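Local coordinates for type-2Aa cytolytic delta-endotoxin (PDB 1CBY), which kills dipteran insect larvae by opening pores in the epithelial cell membrane of the midgut, at residues F43-Y48 against N170-I175. Numbering follows the deposited sequence.
Sequences FNTVFY and NILFSI
Leu172 and Phe43 are the two residues most extensively covered by the opposite segment. Leu172 CB makes an off-centre CH-pi contact with the Phe43 ring, 4.2 Å from its centroid, while CD1 lies over one face of that ring. With CG anti to the backbone N (chi1 -177°), the Leu172 fork also reaches along its neighbour strand: CD2 meets Thr45 CG2 and the edge of the Phe47 ring, with Phe47 CE1 4.0 Å away. Phe47 CD1 also touches Ser174 CB, and helix 54-63 packs against this side through Ala57, Leu58 and Ala61. On the other side of the sheet, Val46 CB lies 3.8 Å from Phe173 CD1, the two side chains pointing the same way, and Thr138 of helix 129-141 touches both. Tyr48 lies beside Ile175 there, its hydroxyl hydrogen-bonded to Ser128.

Between the two layers the strands run parallel and in register, joined by five backbone hydrogen bonds. Asn44 N to Asn170 O and Leu172 N to Asn44 O come first, then Val46 N to Leu172 O at 2.9 Å, Ser174 N to Val46 O, and Tyr48 N to Ser174 O, the last almost straight at 177°. The far edge of strand 44-48 pairs, also parallel, with the second subunit of the dimeric inactive protoxin. With every residue buried, strand pairing satisfies this polar backbone seam, while largely apolar side chains pack against helices on either face.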
ATOM      1  N   PHE A  43       7.519  10.204  -4.806  1.00 26.63           N
ATOM      2  CA  PHE A  43       6.332   9.641  -5.439  1.00 21.96           C
ATOM      3  C   PHE A  43       5.733   8.518  -4.616  1.00 22.78           C
ATOM      4  O   PHE A  43       6.461   7.697  -4.055  1.00 18.17           O
ATOM      5  CB  PHE A  43       6.681   9.060  -6.818  1.00 17.67           C
ATOM      6  CG  PHE A  43       6.507  10.020  -7.954  1.00 19.09           C
ATOM      7  CD1 PHE A  43       5.256  10.550  -8.251  1.00 22.78           C
ATOM      8  CD2 PHE A  43       7.593  10.392  -8.737  1.00 24.11           C
ATOM      9  CE1 PHE A  43       5.085  11.440  -9.316  1.00 22.52           C
ATOM     10  CE2 PHE A  43       7.435  11.281  -9.804  1.00 29.90           C
ATOM     11  CZ  PHE A  43       6.176  11.805 -10.093  1.00 24.26           C
ATOM     12  N   ASN A  44       4.408   8.522  -4.500  1.00 24.73           N
ATOM     13  CA  ASN A  44       3.694   7.446  -3.822  1.00 21.71           C
ATOM     14  C   ASN A  44       3.477   6.510  -5.022  1.00 22.60           C
ATOM     15  O   ASN A  44       2.704   6.810  -5.942  1.00 23.70           O
ATOM     16  CB  ASN A  44       2.360   7.938  -3.261  1.00 20.39           C
ATOM     17  CG  ASN A  44       1.761   6.985  -2.230  1.00 25.27           C
ATOM     18  OD1 ASN A  44       0.778   7.322  -1.573  1.00 25.77           O
ATOM     19  ND2 ASN A  44       2.344   5.801  -2.081  1.00 26.34           N
ATOM     20  N   THR A  45       4.238   5.428  -5.049  1.00 17.57           N
ATOM     21  CA  THR A  45       4.204   4.491  -6.155  1.00 20.16           C
ATOM     22  C   THR A  45       3.246   3.299  -6.048  1.00 23.55           C
ATOM     23  O   THR A  45       3.153   2.645  -5.005  1.00 22.66           O
ATOM     24  CB  THR A  45       5.627   3.998  -6.422  1.00 15.54           C
ATOM     25  OG1 THR A  45       6.520   5.118  -6.391  1.00 25.29           O
ATOM     26  CG2 THR A  45       5.722   3.357  -7.776  1.00 28.04           C
ATOM     27  N   VAL A  46       2.532   3.033  -7.142  1.00 21.46           N
ATOM     28  CA  VAL A  46       1.594   1.916  -7.229  1.00 19.91           C
ATOM     29  C   VAL A  46       1.944   1.137  -8.495  1.00 17.06           C
ATOM     30  O   VAL A  46       1.882   1.678  -9.603  1.00 16.77           O
ATOM     31  CB  VAL A  46       0.123   2.404  -7.298  1.00 22.31           C
ATOM     32  CG1 VAL A  46      -0.820   1.233  -7.528  1.00 22.45           C
ATOM     33  CG2 VAL A  46      -0.255   3.110  -6.010  1.00 17.95           C
ATOM     34  N   PHE A  47       2.356  -0.117  -8.317  1.00 18.64           N
ATOM     35  CA  PHE A  47       2.748  -0.994  -9.423  1.00 17.01           C
ATOM     36  C   PHE A  47       1.820  -2.192  -9.595  1.00 19.59           C
ATOM     37  O   PHE A  47       1.651  -2.992  -8.671  1.00 24.62           O
ATOM     38  CB  PHE A  47       4.159  -1.557  -9.193  1.00 15.30           C
ATOM     39  CG  PHE A  47       5.284  -0.615  -9.553  1.00 17.49           C
ATOM     40  CD1 PHE A  47       5.035   0.672 -10.009  1.00 15.26           C
ATOM     41  CD2 PHE A  47       6.607  -1.034  -9.430  1.00 18.10           C
ATOM     42  CE1 PHE A  47       6.082   1.522 -10.336  1.00 16.26           C
ATOM     43  CE2 PHE A  47       7.659  -0.191  -9.754  1.00 15.81           C
ATOM     44  CZ  PHE A  47       7.396   1.088 -10.207  1.00 15.63           C
ATOM     45  N   TYR A  48       1.251  -2.328 -10.787  1.00 21.58           N
ATOM     46  CA  TYR A  48       0.390  -3.462 -11.125  1.00 20.96           C
ATOM     47  C   TYR A  48       1.055  -4.024 -12.378  1.00 15.13           C
ATOM     48  O   TYR A  48       0.690  -3.669 -13.502  1.00 20.94           O
ATOM     49  CB  TYR A  48      -1.042  -3.004 -11.432  1.00 22.32           C
ATOM     50  CG  TYR A  48      -2.011  -4.148 -11.668  1.00 27.02           C
ATOM     51  CD1 TYR A  48      -2.073  -4.794 -12.902  1.00 28.43           C
ATOM     52  CD2 TYR A  48      -2.856  -4.591 -10.654  1.00 25.78           C
ATOM     53  CE1 TYR A  48      -2.951  -5.851 -13.123  1.00 29.10           C
ATOM     54  CE2 TYR A  48      -3.740  -5.651 -10.865  1.00 30.68           C
ATOM     55  CZ  TYR A  48      -3.781  -6.275 -12.103  1.00 31.53           C
ATOM     56  OH  TYR A  48      -4.651  -7.321 -12.323  1.00 33.23           O
ATOM     57  N   ASN A 170       2.157  13.764  -4.800  1.00 17.16           N
ATOM     58  CA  ASN A 170       2.652  13.108  -6.003  1.00 15.07           C
ATOM     59  C   ASN A 170       2.389  11.615  -5.953  1.00 20.04           C
ATOM     60  O   ASN A 170       2.716  10.945  -4.966  1.00 15.68           O
ATOM     61  CB  ASN A 170       4.148  13.360  -6.168  1.00 22.59           C
ATOM     62  CG  ASN A 170       4.504  14.834  -6.107  1.00 23.93           C
ATOM     63  OD1 ASN A 170       3.805  15.680  -6.673  1.00 28.37           O
ATOM     64  ND2 ASN A 170       5.590  15.149  -5.412  1.00 23.46           N
ATOM     65  N   ILE A 171       1.836  11.101  -7.047  1.00 25.01           N
ATOM     66  CA  ILE A 171       1.478   9.692  -7.199  1.00 23.77           C
ATOM     67  C   ILE A 171       2.001   9.208  -8.551  1.00 22.87           C
ATOM     68  O   ILE A 171       2.132  10.001  -9.485  1.00 21.72           O
ATOM     69  CB  ILE A 171      -0.069   9.519  -7.209  1.00 19.63           C
ATOM     70  CG1 ILE A 171      -0.678  10.018  -5.901  1.00 15.70           C
ATOM     71  CG2 ILE A 171      -0.450   8.063  -7.426  1.00 28.56           C
ATOM     72  CD1 ILE A 171      -2.189  10.110  -5.931  1.00 12.00           C
ATOM     73  N   LEU A 172       2.341   7.927  -8.645  1.00 19.80           N
ATOM     74  CA  LEU A 172       2.798   7.367  -9.909  1.00 16.92           C
ATOM     75  C   LEU A 172       2.225   5.975 -10.054  1.00 17.61           C
ATOM     76  O   LEU A 172       2.445   5.112  -9.201  1.00 17.85           O
ATOM     77  CB  LEU A 172       4.325   7.312 -10.008  1.00 17.92           C
ATOM     78  CG  LEU A 172       4.814   6.781 -11.365  1.00 19.32           C
ATOM     79  CD1 LEU A 172       5.755   7.765 -12.035  1.00 13.14           C
ATOM     80  CD2 LEU A 172       5.476   5.418 -11.206  1.00 18.25           C
ATOM     81  N   PHE A 173       1.452   5.782 -11.115  1.00 18.95           N
ATOM     82  CA  PHE A 173       0.836   4.498 -11.402  1.00 15.18           C
ATOM     83  C   PHE A 173       1.638   3.849 -12.523  1.00 17.96           C
ATOM     84  O   PHE A 173       2.081   4.525 -13.455  1.00 19.48           O
ATOM     85  CB  PHE A 173      -0.609   4.684 -11.886  1.00 12.14           C
ATOM     86  CG  PHE A 173      -1.556   5.218 -10.842  1.00  8.42           C
ATOM     87  CD1 PHE A 173      -1.939   4.437  -9.763  1.00  9.27           C
ATOM     88  CD2 PHE A 173      -2.098   6.493 -10.965  1.00 12.19           C
ATOM     89  CE1 PHE A 173      -2.853   4.920  -8.817  1.00  8.15           C
ATOM     90  CE2 PHE A 173      -3.012   6.982 -10.025  1.00 11.78           C
ATOM     91  CZ  PHE A 173      -3.387   6.193  -8.950  1.00  3.50           C
ATOM     92  N   SER A 174       1.836   2.545 -12.426  1.00 20.60           N
ATOM     93  CA  SER A 174       2.544   1.797 -13.454  1.00 27.41           C
ATOM     94  C   SER A 174       1.723   0.516 -13.637  1.00 32.00           C
ATOM     95  O   SER A 174       1.622  -0.310 -12.720  1.00 30.25           O
ATOM     96  CB  SER A 174       3.966   1.492 -13.000  1.00 26.76           C
ATOM     97  OG  SER A 174       4.758   1.023 -14.070  1.00 36.92           O
ATOM     98  N   ILE A 175       1.096   0.383 -14.803  1.00 33.92           N
ATOM     99  CA  ILE A 175       0.231  -0.757 -15.097  1.00 33.18           C
ATOM    100  C   ILE A 175       0.640  -1.567 -16.331  1.00 31.42           C
ATOM    101  O   ILE A 175       0.936  -1.011 -17.390  1.00 31.29           O
ATOM    102  CB  ILE A 175      -1.254  -0.286 -15.191  1.00 29.05           C
ATOM    103  CG1 ILE A 175      -2.123  -1.313 -15.913  1.00 30.35           C
ATOM    104  CG2 ILE A 175      -1.340   1.091 -15.830  1.00 32.44           C
ATOM    105  CD1 ILE A 175      -2.397  -2.547 -15.114  1.00 32.04           C
TER